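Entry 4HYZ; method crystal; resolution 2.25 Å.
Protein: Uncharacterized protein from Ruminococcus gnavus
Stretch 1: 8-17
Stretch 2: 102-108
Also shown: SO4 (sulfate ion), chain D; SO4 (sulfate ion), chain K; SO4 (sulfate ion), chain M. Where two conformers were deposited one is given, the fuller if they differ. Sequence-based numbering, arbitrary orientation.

Stretch 1 8-17: PEGFDKETVR
Stretch 2 (102-108) AYDEDMN

Pro8 to Phe11 forms a type II turn, closed by a weak Phe11 N to Pro8 O bond (3.4 Å), with Gly10 at phi/psi 95/-12; extended Phe11 and Asp12 lead into a helix from Lys13. Asp12 (chi1 p) caps it, OD2 accepting from Thr15 N (3.3 Å) and OD1 from Thr15 OG1 (2.6 Å). In the second stretch, strand residues Ala102 and Tyr103 precede a type I turn, Asp104 to Met107, closed by Met107 N to Asp104 O (2.9 Å); Met107 is left-handed (67/35). Asp104 OD1 also accepts from Asn108 N (3.1 Å). CA of Gly10 lies 6.8 Å from CA of Glu105, and CA of Val16 7.7 Å from CA of Met107.

The apolar contacts centre on Phe11 (m, chi2 90°). CA-to-CB of Phe11, Glu105 and Met107 points sideways, but their ends come nearer; Tyr103 points toward the first stretch. Phe11 CE2 lies 4.1 Å from Tyr103 CB. Selenomethionine Met107 (m, m, m) meets the ring edge, SE 3.9 Å from Phe11 CD2; its CE packs 4.1 Å from Val16 CG2 (chi1 t). Val16 CG1 approaches Tyr103 CE2 (4.4 Å).

Among polar contacts, Asp104 O meets the ring edge, 3.2 Å from Phe11 CE2. Glu105 (m, m) folds OE1 over one Phe11 face; OE2 lies 2.7 Å from Glu9 O, and OE1 3.2 Å from Gly10 O, two acceptors not hydrogen-bonded. A CB on Gly10 would fall 2.5 Å from Glu105 OE1. Water 1 lies between the turns, within hydrogen-bonding reach of Gly10 O (2.9 Å) and Glu105 O (2.5 Å).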

# COMPACT_ATOMS: atom_id res chain seq x y z
N PRO A 8 -7.49 -0.98 -9.29
CA PRO A 8 -7.94 -2.31 -9.71
C PRO A 8 -7.56 -2.62 -11.16
O PRO A 8 -7.13 -1.72 -11.89
CB PRO A 8 -9.48 -2.21 -9.62
CG PRO A 8 -9.75 -0.98 -8.80
CD PRO A 8 -8.63 -0.05 -9.14
N GLU A 9 -7.75 -3.87 -11.60
CA GLU A 9 -7.52 -4.26 -13.00
C GLU A 9 -8.43 -3.43 -13.90
O GLU A 9 -9.56 -3.15 -13.53
CB GLU A 9 -7.83 -5.76 -13.20
N GLY A 10 -7.94 -3.05 -15.09
CA GLY A 10 -8.70 -2.28 -16.06
C GLY A 10 -8.48 -0.79 -15.97
O GLY A 10 -8.93 -0.06 -16.84
N PHE A 11 -7.84 -0.32 -14.90
CA PHE A 11 -7.50 1.09 -14.74
C PHE A 11 -6.00 1.30 -14.97
O PHE A 11 -5.21 0.39 -14.71
CB PHE A 11 -7.85 1.59 -13.32
CG PHE A 11 -9.31 1.68 -13.00
CD1 PHE A 11 -9.99 0.60 -12.44
CD2 PHE A 11 -10.02 2.87 -13.22
CE1 PHE A 11 -11.34 0.68 -12.13
CE2 PHE A 11 -11.39 2.95 -12.92
CZ PHE A 11 -12.04 1.85 -12.37
N ASP A 12 -5.58 2.48 -15.43
CA ASP A 12 -4.14 2.69 -15.53
C ASP A 12 -3.83 4.07 -15.02
O ASP A 12 -4.66 4.97 -15.13
CB ASP A 12 -3.56 2.39 -16.91
CG ASP A 12 -3.80 3.46 -17.90
OD1 ASP A 12 -4.87 3.44 -18.53
OD2 ASP A 12 -2.93 4.35 -18.02
N LYS A 13 -2.66 4.23 -14.41
CA LYS A 13 -2.26 5.45 -13.70
C LYS A 13 -2.34 6.72 -14.56
O LYS A 13 -2.94 7.69 -14.13
CB LYS A 13 -0.86 5.32 -13.12
CG LYS A 13 -0.77 4.33 -11.96
CD LYS A 13 0.65 4.29 -11.45
CE LYS A 13 0.98 3.02 -10.69
NZ LYS A 13 2.44 2.94 -10.34
N GLU A 14 -1.73 6.70 -15.74
CA GLU A 14 -1.68 7.82 -16.67
C GLU A 14 -3.10 8.28 -17.06
O GLU A 14 -3.35 9.47 -17.00
CB GLU A 14 -0.86 7.37 -17.91
CG GLU A 14 -0.39 8.48 -18.84
CD GLU A 14 0.20 8.02 -20.18
OE1 GLU A 14 0.07 6.82 -20.53
OE2 GLU A 14 0.74 8.89 -20.90
N THR A 15 -4.02 7.36 -17.39
CA THR A 15 -5.41 7.68 -17.75
C THR A 15 -6.11 8.33 -16.55
O THR A 15 -6.82 9.31 -16.72
CB THR A 15 -6.14 6.41 -18.19
OG1 THR A 15 -5.43 5.90 -19.29
CG2 THR A 15 -7.59 6.67 -18.64
N VAL A 16 -5.91 7.76 -15.36
CA VAL A 16 -6.56 8.25 -14.15
C VAL A 16 -6.03 9.63 -13.80
O VAL A 16 -6.86 10.50 -13.54
CB VAL A 16 -6.42 7.26 -12.97
CG1 VAL A 16 -6.90 7.89 -11.64
CG2 VAL A 16 -7.22 5.99 -13.29
N ARG A 17 -4.70 9.84 -13.82
CA ARG A 17 -4.10 11.14 -13.51
C ARG A 17 -4.61 12.20 -14.50
O ARG A 17 -5.01 13.27 -14.08
CB ARG A 17 -2.55 11.08 -13.53
CG ARG A 17 -1.85 12.43 -13.26
CD ARG A 17 -0.34 12.34 -13.34
NE ARG A 17 0.29 13.66 -13.54
CZ ARG A 17 0.73 14.11 -14.72
NH1 ARG A 17 0.60 13.37 -15.81
NH2 ARG A 17 1.28 15.32 -14.81
N ALA A 102 -12.73 9.31 -7.38
CA ALA A 102 -12.91 7.89 -7.68
C ALA A 102 -13.71 7.75 -8.95
O ALA A 102 -14.60 8.55 -9.21
CB ALA A 102 -13.57 7.17 -6.51
N TYR A 103 -13.38 6.73 -9.73
CA TYR A 103 -13.97 6.47 -11.03
C TYR A 103 -14.50 5.08 -11.15
O TYR A 103 -13.93 4.13 -10.59
CB TYR A 103 -12.88 6.65 -12.13
CG TYR A 103 -12.41 8.09 -12.27
CD1 TYR A 103 -13.15 9.01 -13.01
CD2 TYR A 103 -11.24 8.53 -11.64
CE1 TYR A 103 -12.72 10.33 -13.15
CE2 TYR A 103 -10.79 9.84 -11.79
CZ TYR A 103 -11.55 10.75 -12.53
OH TYR A 103 -11.17 12.06 -12.66
N ASP A 104 -15.51 4.92 -12.02
CA ASP A 104 -15.92 3.59 -12.42
C ASP A 104 -15.03 3.22 -13.63
O ASP A 104 -14.21 4.05 -14.09
CB ASP A 104 -17.44 3.52 -12.69
CG ASP A 104 -17.99 4.29 -13.88
OD1 ASP A 104 -17.18 4.91 -14.62
OD2 ASP A 104 -19.19 4.21 -14.11
N GLU A 105 -15.17 1.99 -14.16
CA GLU A 105 -14.32 1.53 -15.26
C GLU A 105 -14.53 2.36 -16.54
O GLU A 105 -13.61 2.42 -17.37
CB GLU A 105 -14.54 0.03 -15.56
CG GLU A 105 -13.95 -0.88 -14.49
CD GLU A 105 -12.48 -1.25 -14.62
OE1 GLU A 105 -11.80 -0.70 -15.51
OE2 GLU A 105 -11.99 -2.05 -13.78
N ASP A 106 -15.72 3.01 -16.71
CA ASP A 106 -15.99 3.89 -17.86
C ASP A 106 -15.34 5.26 -17.68
O ASP A 106 -15.53 6.14 -18.52
CB ASP A 106 -17.50 4.04 -18.12
CG ASP A 106 -18.13 2.78 -18.67
OD1 ASP A 106 -17.39 1.86 -19.07
OD2 ASP A 106 -19.38 2.72 -18.72
N MSE A 107 -14.61 5.47 -16.57
CA MSE A 107 -13.84 6.70 -16.27
C MSE A 107 -14.75 7.91 -16.03
O MSE A 107 -14.37 9.08 -16.31
CB MSE A 107 -12.77 6.97 -17.35
CG MSE A 107 -11.57 5.98 -17.24
SE MSE A 107 -10.72 5.98 -15.47
CE MSE A 107 -10.23 7.85 -15.28
N ASN A 108 -15.90 7.63 -15.40
CA ASN A 108 -16.81 8.70 -14.96
C ASN A 108 -16.73 8.75 -13.43
O ASN A 108 -16.49 7.73 -12.82
CB ASN A 108 -18.20 8.46 -15.47
CG ASN A 108 -18.24 8.50 -16.97
OD1 ASN A 108 -17.70 9.40 -17.61
ND2 ASN A 108 -18.90 7.55 -17.57
S SO4 D . -21.35 5.24 -16.74
O1 SO4 D . -21.97 4.11 -16.05
O2 SO4 D . -21.03 4.81 -18.10
O3 SO4 D . -22.29 6.43 -16.73
O4 SO4 D . -20.10 5.57 -16.10
S SO4 K . 1.75 4.16 -6.48
O1 SO4 K . 2.33 4.55 -7.76
O2 SO4 K . 2.84 3.72 -5.60
O3 SO4 K . 1.03 5.29 -5.86
O4 SO4 K . 0.76 3.05 -6.64
S SO4 M . 5.17 3.10 -13.30
O1 SO4 M . 4.53 4.20 -12.54
O2 SO4 M . 5.05 3.34 -14.73
O3 SO4 M . 6.58 3.07 -12.93
O4 SO4 M . 4.51 1.81 -13.00
O HOH W 1 -11.28 1.60 -17.23